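Local coordinates for leucine-rich repeat protein TpLRR (Treponema pallidum, PDB 6MLX) that is of unknown function but is a secreted, probably periplasmic, leucine-rich repeat protein whose stacked repeats could offer a surface for binding partners, at residues G14-P17 with I22-T25; V129-P134 with G143-C148; A152-P157 with G166-C171. All coordinates share one frame; numbering follows the deposited sequence.

Following the chain from the N terminus, contact 1 (14-17 with 22-25) comes first and closes the short turn of a beta hairpin at the edge of the chain. Contact 2 (129-134 with 143-148) and contact 3 (152-157 with 166-171) follow in series; in each, eight residues, two of them in a short strand, separate the ends. No loop encloses or crosses another. Contacts 2 and 3 lie in adjacent coils of the repeat region, their centres about 5 Å apart, each tying its strand (130-132 or 153-155, neighbours in one parallel sheet) to the turns across its own coil. Contact 1 lies on the far side of the chain's centre from contact 3, about 33 Å between centres.

Contact 1. Residues G14-P17 with I22-T25; sequences GLTP and IIIT
Gly14 N donates to Ile23 O at 2.9 Å, lying in the plane of that carbonyl with an N-H...O angle of 157°. The return bond, from Ile23 N to Gly14 O, is equally short, although the donor is tilted 33° from the carbonyl plane. Together they make Gly14 and Ile23 a hydrogen-bonded antiparallel pair, followed by Leu15 and Ile22 as a non-hydrogen-bonded pair. Ile22 CA also approaches Gly14 O at 3.5 Å in a CA-H...O contact, adding to the grip on this oxygen.

Side chains meet on both faces of the hairpin. On the face of Leu15 and Ile22, the two side chains slant across each other, and methyl CD2 of Leu15 meets CD1 of Ile22 at 3.6 Å. On the other face, Ile23 has CG1 anti to its carbonyl carbon (chi1 -60°) and an extended outer chain, which carries CD1 beyond the paired residues to the backbone where the first strand ends. There CD1 rests 3.7 Å from Thr16 CA and also touches Leu15 O, with Pro17 CD at the limit of contact. Thr25 CG2 lies 4.1 Å from Gly14 N, while OG1 makes a weak hydrogen bond to Gln12 O.

The hairpin is a surface element built from strands 11-15 and 22-27. Strand 22-27 lies between its hairpin partner and the parallel strand 43-48: Ile22 bonds through its backbone to Pro44 and Val46, and its side chain reaches Leu43 of that strand and Tyr13 of strand 11-15.

Contact 2. Residues V129-P134 with G143-C148; sequences VDVVLP and GAFRDC
Val131 and Leu133 meet the ring of Phe145 inside one coil of the leucine-rich repeat solenoid, within its BspA-type repeat region, where a short strand faces a turn-rich segment.

The contact across the coil is apolar, with no hydrogen bond between the two segments. Val131 and Phe145 approach from opposite directions: CG1 of the valine lies 4.0 Å from ring atom CE1, while CG2 reaches CZ obliquely. Phe145 CG is anti to the carbonyl carbon (chi1 -58°), and from there the ring extends inward to the strand. Leu133 joins Val131 on the ring. All three residues are buried.

Backbone bonds shape the facing segment. A type I turn from Gly143 to Arg146 is closed by Arg146 N to Gly143 O at 2.9 Å, and a type II turn from Phe145 to Cys148 follows.

Ionic and sheet contacts tie the coil to its neighbours. Arg146 forms salt bridges with Asp120 through NE and with Glu169 through NH1; Val131 pairs its backbone with Ser153 and Arg155 of the next strand. At the edge of the aromatic ring, near its plane, Leu133 CD2 comes 4.3 Å from Phe145 CZ.

Contact 3. Residues A152-P157 with G166-C171; sequences ASVRLP and GLFEGC
Strand 153-155 and the two successive beta turns facing it enclose an aromatic ring in the repeat coil: Val154 and Leu156 converge on Phe168. Both methyls of Val154 meet the outer end of the ring from one side of its plane, CG2 3.7 Å from CE1 and CG1 4.0 Å from CZ. The valine places CG1 anti to its backbone N (chi1 173°) and CG2 beside that nitrogen, and both methyls thereby reach the ring. CG2 comes to it obliquely, whereas Leu156 CD2 stands at the edge, near the ring plane, 4.4 Å from CZ. From within the ring's own segment, Leu167 CG lies 3.8 Å from the ring plane, over the centre of the opposite face.

In this leucine-rich repeat coil, Phe168 spans the interior between the strand and the turns: type I from Gly166 to Glu169, then type II from Phe168 to Cys171. Glu169 N bonds to Gly166 O at 3.1 Å to close the first. Gly166 and Gly170 both take positive phi angles, a conformation that favours glycine.

The next coil contributes Leu177, which touches Val154, Leu156 and Phe168, and Glu176, whose OE1 is hydrogen-bonded to Ser153 OG. On the side of the preceding coil, Val154 packs against Val131, and Leu167 against Ala144.

Contact 1. Residues G14-P17 with I22-T25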
loop_
_atom_site.group_PDB
_atom_site.type_symbol
_atom_site.label_atom_id
_atom_site.label_comp_id
_atom_site.label_asym_id
_atom_site.label_seq_id
_atom_site.Cartn_x
_atom_site.Cartn_y
_atom_site.Cartn_z
ATOM N N GLY A 14 2.194 16.001 16.332
ATOM C CA GLY A 14 3.371 16.782 16.644
ATOM C C GLY A 14 3.749 17.680 15.480
ATOM O O GLY A 14 3.087 17.701 14.436
ATOM N N LEU A 15 4.816 18.443 15.698
ATOM C CA LEU A 15 5.431 19.233 14.644
ATOM C C LEU A 15 6.450 18.383 13.895
ATOM O O LEU A 15 7.027 17.429 14.439
ATOM C CB LEU A 15 6.120 20.488 15.208
ATOM C CG LEU A 15 5.313 21.785 15.368
ATOM C CD1 LEU A 15 6.223 23.000 15.581
ATOM C CD2 LEU A 15 4.408 22.028 14.168
ATOM N N THR A 16 6.647 18.725 12.622
ATOM C CA THR A 16 7.744 18.174 11.851
ATOM C C THR A 16 9.060 18.854 12.258
ATOM O O THR A 16 9.049 19.982 12.765
ATOM C CB THR A 16 7.475 18.384 10.369
ATOM O OG1 THR A 16 8.415 17.619 9.597
ATOM C CG2 THR A 16 7.597 19.871 10.003
ATOM N N PRO A 17 10.226 18.164 12.080
ATOM C CA PRO A 17 11.516 18.781 12.435
ATOM C C PRO A 17 11.716 20.246 12.041
ATOM O O PRO A 17 12.227 21.027 12.859
ATOM C CB PRO A 17 12.516 17.862 11.729
ATOM C CG PRO A 17 11.856 16.507 11.863
ATOM C CD PRO A 17 10.350 16.788 12.090
ATOM N N ILE A 22 2.481 19.424 10.220
ATOM C CA ILE A 22 1.893 18.629 11.294
ATOM C C ILE A 22 2.021 17.154 10.938
ATOM O O ILE A 22 1.682 16.748 9.816
ATOM C CB ILE A 22 0.417 19.017 11.517
ATOM C CG1 ILE A 22 0.290 20.499 11.893
ATOM C CG2 ILE A 22 -0.232 18.145 12.590
ATOM C CD1 ILE A 22 1.108 20.887 13.105
ATOM N N ILE A 23 2.527 16.358 11.881
ATOM C CA ILE A 23 2.567 14.902 11.801
ATOM C C ILE A 23 1.449 14.356 12.678
ATOM O O ILE A 23 1.416 14.629 13.882
ATOM C CB ILE A 23 3.922 14.356 12.270
ATOM C CG1 ILE A 23 5.060 14.903 11.395
ATOM C CG2 ILE A 23 3.881 12.804 12.362
ATOM C CD1 ILE A 23 6.463 14.652 11.940
ATOM N N ILE A 24 0.535 13.584 12.094
ATOM C CA ILE A 24 -0.569 13.011 12.862
ATOM C C ILE A 24 -0.089 11.719 13.515
ATOM O O ILE A 24 0.319 10.776 12.828
ATOM C CB ILE A 24 -1.797 12.758 11.977
ATOM C CG1 ILE A 24 -2.295 14.060 11.363
ATOM C CG2 ILE A 24 -2.920 12.113 12.787
ATOM C CD1 ILE A 24 -2.855 15.039 12.361
ATOM N N THR A 25 -0.119 11.681 14.847
ATOM C CA THR A 25 0.408 10.547 15.589
ATOM C C THR A 25 -0.675 9.608 16.095
ATOM O O THR A 25 -0.382 8.432 16.337
ATOM C CB THR A 25 1.256 11.027 16.776
ATOM O OG1 THR A 25 0.440 11.806 17.660
ATOM C CG2 THR A 25 2.389 11.887 16.286
#

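Contact 2. Residues V129-P134 with G143-C148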
loop_
_atom_site.group_PDB
_atom_site.type_symbol
_atom_site.label_atom_id
_atom_site.label_comp_id
_atom_site.label_asym_id
_atom_site.label_seq_id
_atom_site.Cartn_x
_atom_site.Cartn_y
_atom_site.Cartn_z
ATOM N N VAL A 129 -8.400 -6.572 -5.083
ATOM C CA VAL A 129 -8.644 -7.260 -6.350
ATOM C C VAL A 129 -7.678 -6.789 -7.443
ATOM O O VAL A 129 -6.968 -7.597 -8.036
ATOM C CB VAL A 129 -10.115 -7.106 -6.806
ATOM C CG1 VAL A 129 -10.289 -7.738 -8.155
ATOM C CG2 VAL A 129 -11.043 -7.746 -5.777
ATOM N N ASP A 130 -7.706 -5.505 -7.774
ATOM C CA ASP A 130 -6.852 -4.947 -8.816
ATOM C C ASP A 130 -5.889 -3.960 -8.175
ATOM O O ASP A 130 -6.270 -3.222 -7.261
ATOM C CB ASP A 130 -7.655 -4.216 -9.916
ATOM C CG ASP A 130 -8.517 -5.148 -10.770
ATOM O OD1 ASP A 130 -8.197 -6.340 -10.910
ATOM O OD2 ASP A 130 -9.517 -4.653 -11.343
ATOM N N VAL A 131 -4.641 -3.946 -8.647
ATOM C CA VAL A 131 -3.724 -2.857 -8.316
ATOM C C VAL A 131 -2.967 -2.443 -9.568
ATOM O O VAL A 131 -2.539 -3.277 -10.377
ATOM C CB VAL A 131 -2.747 -3.170 -7.149
ATOM C CG1 VAL A 131 -2.947 -4.536 -6.590
ATOM C CG2 VAL A 131 -1.277 -2.922 -7.531
ATOM N N VAL A 132 -2.856 -1.136 -9.731
ATOM C CA VAL A 132 -2.128 -0.515 -10.820
ATOM C C VAL A 132 -1.034 0.314 -10.184
ATOM O O VAL A 132 -1.321 1.265 -9.454
ATOM C CB VAL A 132 -3.042 0.357 -11.689
ATOM C CG1 VAL A 132 -2.217 1.133 -12.704
ATOM C CG2 VAL A 132 -4.100 -0.517 -12.359
ATOM N N LEU A 133 0.206 -0.050 -10.446
ATOM C CA LEU A 133 1.327 0.682 -9.886
ATOM C C LEU A 133 1.784 1.719 -10.906
ATOM O O LEU A 133 2.182 1.343 -12.014
ATOM C CB LEU A 133 2.460 -0.267 -9.524
ATOM C CG LEU A 133 2.107 -1.353 -8.486
ATOM C CD1 LEU A 133 3.184 -2.424 -8.376
ATOM C CD2 LEU A 133 1.830 -0.734 -7.109
ATOM N N PRO A 134 1.715 3.013 -10.596
ATOM C CA PRO A 134 2.184 4.037 -11.542
ATOM C C PRO A 134 3.675 3.915 -11.829
ATOM O O PRO A 134 4.437 3.296 -11.083
ATOM C CB PRO A 134 1.875 5.356 -10.822
ATOM C CG PRO A 134 0.866 4.986 -9.762
ATOM C CD PRO A 134 1.230 3.603 -9.342
ATOM N N GLY A 143 7.390 -8.980 0.065
ATOM C CA GLY A 143 6.087 -9.321 0.607
ATOM C C GLY A 143 5.010 -8.258 0.481
ATOM O O GLY A 143 3.999 -8.329 1.193
ATOM N N ALA A 144 5.189 -7.278 -0.414
ATOM C CA ALA A 144 4.274 -6.142 -0.471
ATOM C C ALA A 144 2.827 -6.579 -0.680
ATOM O O ALA A 144 1.911 -5.940 -0.159
ATOM C CB ALA A 144 4.693 -5.172 -1.572
ATOM N N PHE A 145 2.603 -7.658 -1.425
ATOM C CA PHE A 145 1.258 -8.186 -1.624
ATOM C C PHE A 145 1.132 -9.616 -1.101
ATOM O O PHE A 145 0.372 -10.422 -1.642
ATOM C CB PHE A 145 0.872 -8.083 -3.097
ATOM C CG PHE A 145 0.931 -6.684 -3.609
ATOM C CD1 PHE A 145 -0.109 -5.798 -3.348
ATOM C CD2 PHE A 145 2.049 -6.230 -4.302
ATOM C CE1 PHE A 145 -0.055 -4.487 -3.801
ATOM C CE2 PHE A 145 2.115 -4.919 -4.755
ATOM C CZ PHE A 145 1.062 -4.051 -4.504
ATOM N N ARG A 146 1.869 -9.923 -0.028
ATOM C CA ARG A 146 1.801 -11.239 0.601
ATOM C C ARG A 146 0.375 -11.546 1.047
ATOM O O ARG A 146 -0.291 -10.707 1.653
ATOM C CB ARG A 146 2.752 -11.281 1.804
ATOM C CG ARG A 146 2.849 -12.634 2.514
ATOM C CD ARG A 146 3.676 -12.520 3.824
ATOM N NE ARG A 146 4.916 -11.762 3.647
ATOM C CZ ARG A 146 5.993 -12.237 3.019
ATOM N NH1 ARG A 146 5.970 -13.456 2.503
ATOM N NH2 ARG A 146 7.092 -11.496 2.895
ATOM N N ASP A 147 -0.104 -12.742 0.710
ATOM C CA ASP A 147 -1.410 -13.226 1.163
ATOM C C ASP A 147 -2.564 -12.320 0.740
ATOM O O ASP A 147 -3.566 -12.207 1.458
ATOM C CB ASP A 147 -1.441 -13.397 2.681
ATOM C CG ASP A 147 -0.348 -14.272 3.169
ATOM O OD1 ASP A 147 -0.118 -15.324 2.546
ATOM O OD2 ASP A 147 0.300 -13.892 4.155
ATOM N N CYS A 148 -2.441 -11.663 -0.413
ATOM C CA CYS A 148 -3.583 -10.981 -1.022
ATOM C C CYS A 148 -4.347 -12.030 -1.829
ATOM O O CYS A 148 -4.173 -12.198 -3.037
ATOM C CB CYS A 148 -3.117 -9.798 -1.859
ATOM S SG CYS A 148 -2.471 -8.422 -0.826
#

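Contact 3. Residues A152-P157 with G166-C171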
loop_
_atom_site.group_PDB
_atom_site.type_symbol
_atom_site.label_atom_id
_atom_site.label_comp_id
_atom_site.label_asym_id
_atom_site.label_seq_id
_atom_site.Cartn_x
_atom_site.Cartn_y
_atom_site.Cartn_z
ATOM N N ALA A 152 -6.245 -10.322 -8.254
ATOM C CA ALA A 152 -6.349 -10.942 -9.566
ATOM C C ALA A 152 -5.416 -10.324 -10.602
ATOM O O ALA A 152 -4.956 -11.028 -11.504
ATOM C CB ALA A 152 -7.795 -10.859 -10.076
ATOM N N SER A 153 -5.115 -9.035 -10.485
ATOM C CA SER A 153 -4.435 -8.292 -11.538
ATOM C C SER A 153 -3.511 -7.249 -10.932
ATOM O O SER A 153 -3.947 -6.439 -10.110
ATOM C CB SER A 153 -5.453 -7.598 -12.458
ATOM O OG SER A 153 -4.789 -6.845 -13.452
ATOM N N VAL A 154 -2.254 -7.251 -11.365
ATOM C CA VAL A 154 -1.262 -6.263 -10.952
ATOM C C VAL A 154 -0.577 -5.725 -12.198
ATOM O O VAL A 154 -0.050 -6.504 -13.003
ATOM C CB VAL A 154 -0.203 -6.853 -9.998
ATOM C CG1 VAL A 154 0.902 -5.824 -9.738
ATOM C CG2 VAL A 154 -0.835 -7.292 -8.696
ATOM N N ARG A 155 -0.579 -4.408 -12.360
ATOM C CA ARG A 155 0.230 -3.762 -13.385
ATOM C C ARG A 155 1.467 -3.186 -12.710
ATOM O O ARG A 155 1.355 -2.393 -11.768
ATOM C CB ARG A 155 -0.540 -2.671 -14.126
ATOM C CG ARG A 155 0.271 -1.992 -15.261
ATOM C CD ARG A 155 -0.428 -0.713 -15.765
ATOM N NE ARG A 155 -1.788 -0.981 -16.234
ATOM C CZ ARG A 155 -2.744 -0.061 -16.362
ATOM N NH1 ARG A 155 -2.507 1.213 -16.057
ATOM N NH2 ARG A 155 -3.948 -0.421 -16.784
ATOM N N LEU A 156 2.634 -3.600 -13.181
ATOM C CA LEU A 156 3.900 -3.162 -12.626
ATOM C C LEU A 156 4.305 -1.805 -13.200
ATOM O O LEU A 156 3.861 -1.422 -14.287
ATOM C CB LEU A 156 4.977 -4.195 -12.931
ATOM C CG LEU A 156 4.790 -5.581 -12.308
ATOM C CD1 LEU A 156 5.722 -6.562 -12.988
ATOM C CD2 LEU A 156 5.061 -5.529 -10.822
ATOM N N PRO A 157 5.160 -1.061 -12.488
ATOM C CA PRO A 157 5.753 0.142 -13.090
ATOM C C PRO A 157 6.599 -0.259 -14.291
ATOM O O PRO A 157 7.226 -1.319 -14.308
ATOM C CB PRO A 157 6.625 0.720 -11.962
ATOM C CG PRO A 157 6.269 -0.029 -10.742
ATOM C CD PRO A 157 5.768 -1.366 -11.185
ATOM N N GLY A 166 9.261 -12.792 -2.042
ATOM C CA GLY A 166 7.891 -13.103 -1.671
ATOM C C GLY A 166 6.869 -12.044 -2.042
ATOM O O GLY A 166 5.829 -11.933 -1.386
ATOM N N LEU A 167 7.156 -11.260 -3.091
ATOM C CA LEU A 167 6.295 -10.128 -3.438
ATOM C C LEU A 167 4.835 -10.559 -3.588
ATOM O O LEU A 167 3.936 -9.919 -3.045
ATOM C CB LEU A 167 6.795 -9.450 -4.717
ATOM C CG LEU A 167 5.981 -8.254 -5.225
ATOM C CD1 LEU A 167 5.948 -7.148 -4.186
ATOM C CD2 LEU A 167 6.559 -7.745 -6.517
ATOM N N PHE A 168 4.586 -11.660 -4.296
ATOM C CA PHE A 168 3.229 -12.160 -4.519
ATOM C C PHE A 168 2.984 -13.506 -3.835
ATOM O O PHE A 168 2.150 -14.300 -4.286
ATOM C CB PHE A 168 2.936 -12.265 -6.018
ATOM C CG PHE A 168 3.051 -10.958 -6.750
ATOM C CD1 PHE A 168 2.148 -9.925 -6.504
ATOM C CD2 PHE A 168 4.061 -10.760 -7.683
ATOM C CE1 PHE A 168 2.250 -8.722 -7.183
ATOM C CE2 PHE A 168 4.173 -9.549 -8.365
ATOM C CZ PHE A 168 3.274 -8.529 -8.103
ATOM N N GLU A 169 3.699 -13.779 -2.745
ATOM C CA GLU A 169 3.517 -15.028 -2.021
ATOM C C GLU A 169 2.089 -15.156 -1.496
ATOM O O GLU A 169 1.561 -14.250 -0.845
ATOM C CB GLU A 169 4.525 -15.112 -0.871
ATOM C CG GLU A 169 4.427 -16.382 -0.062
ATOM C CD GLU A 169 5.389 -16.386 1.110
ATOM O OE1 GLU A 169 6.601 -16.127 0.921
ATOM O OE2 GLU A 169 4.908 -16.588 2.240
ATOM N N GLY A 170 1.461 -16.291 -1.788
ATOM C CA GLY A 170 0.108 -16.529 -1.336
ATOM C C GLY A 170 -0.975 -15.848 -2.143
ATOM O O GLY A 170 -2.123 -15.809 -1.691
ATOM N N CYS A 171 -0.650 -15.298 -3.319
ATOM C CA CYS A 171 -1.648 -14.652 -4.174
ATOM C C CYS A 171 -2.238 -15.725 -5.077
ATOM O O CYS A 171 -1.940 -15.835 -6.265
ATOM C CB CYS A 171 -1.030 -13.503 -4.962
ATOM S SG CYS A 171 -0.532 -12.105 -3.914
#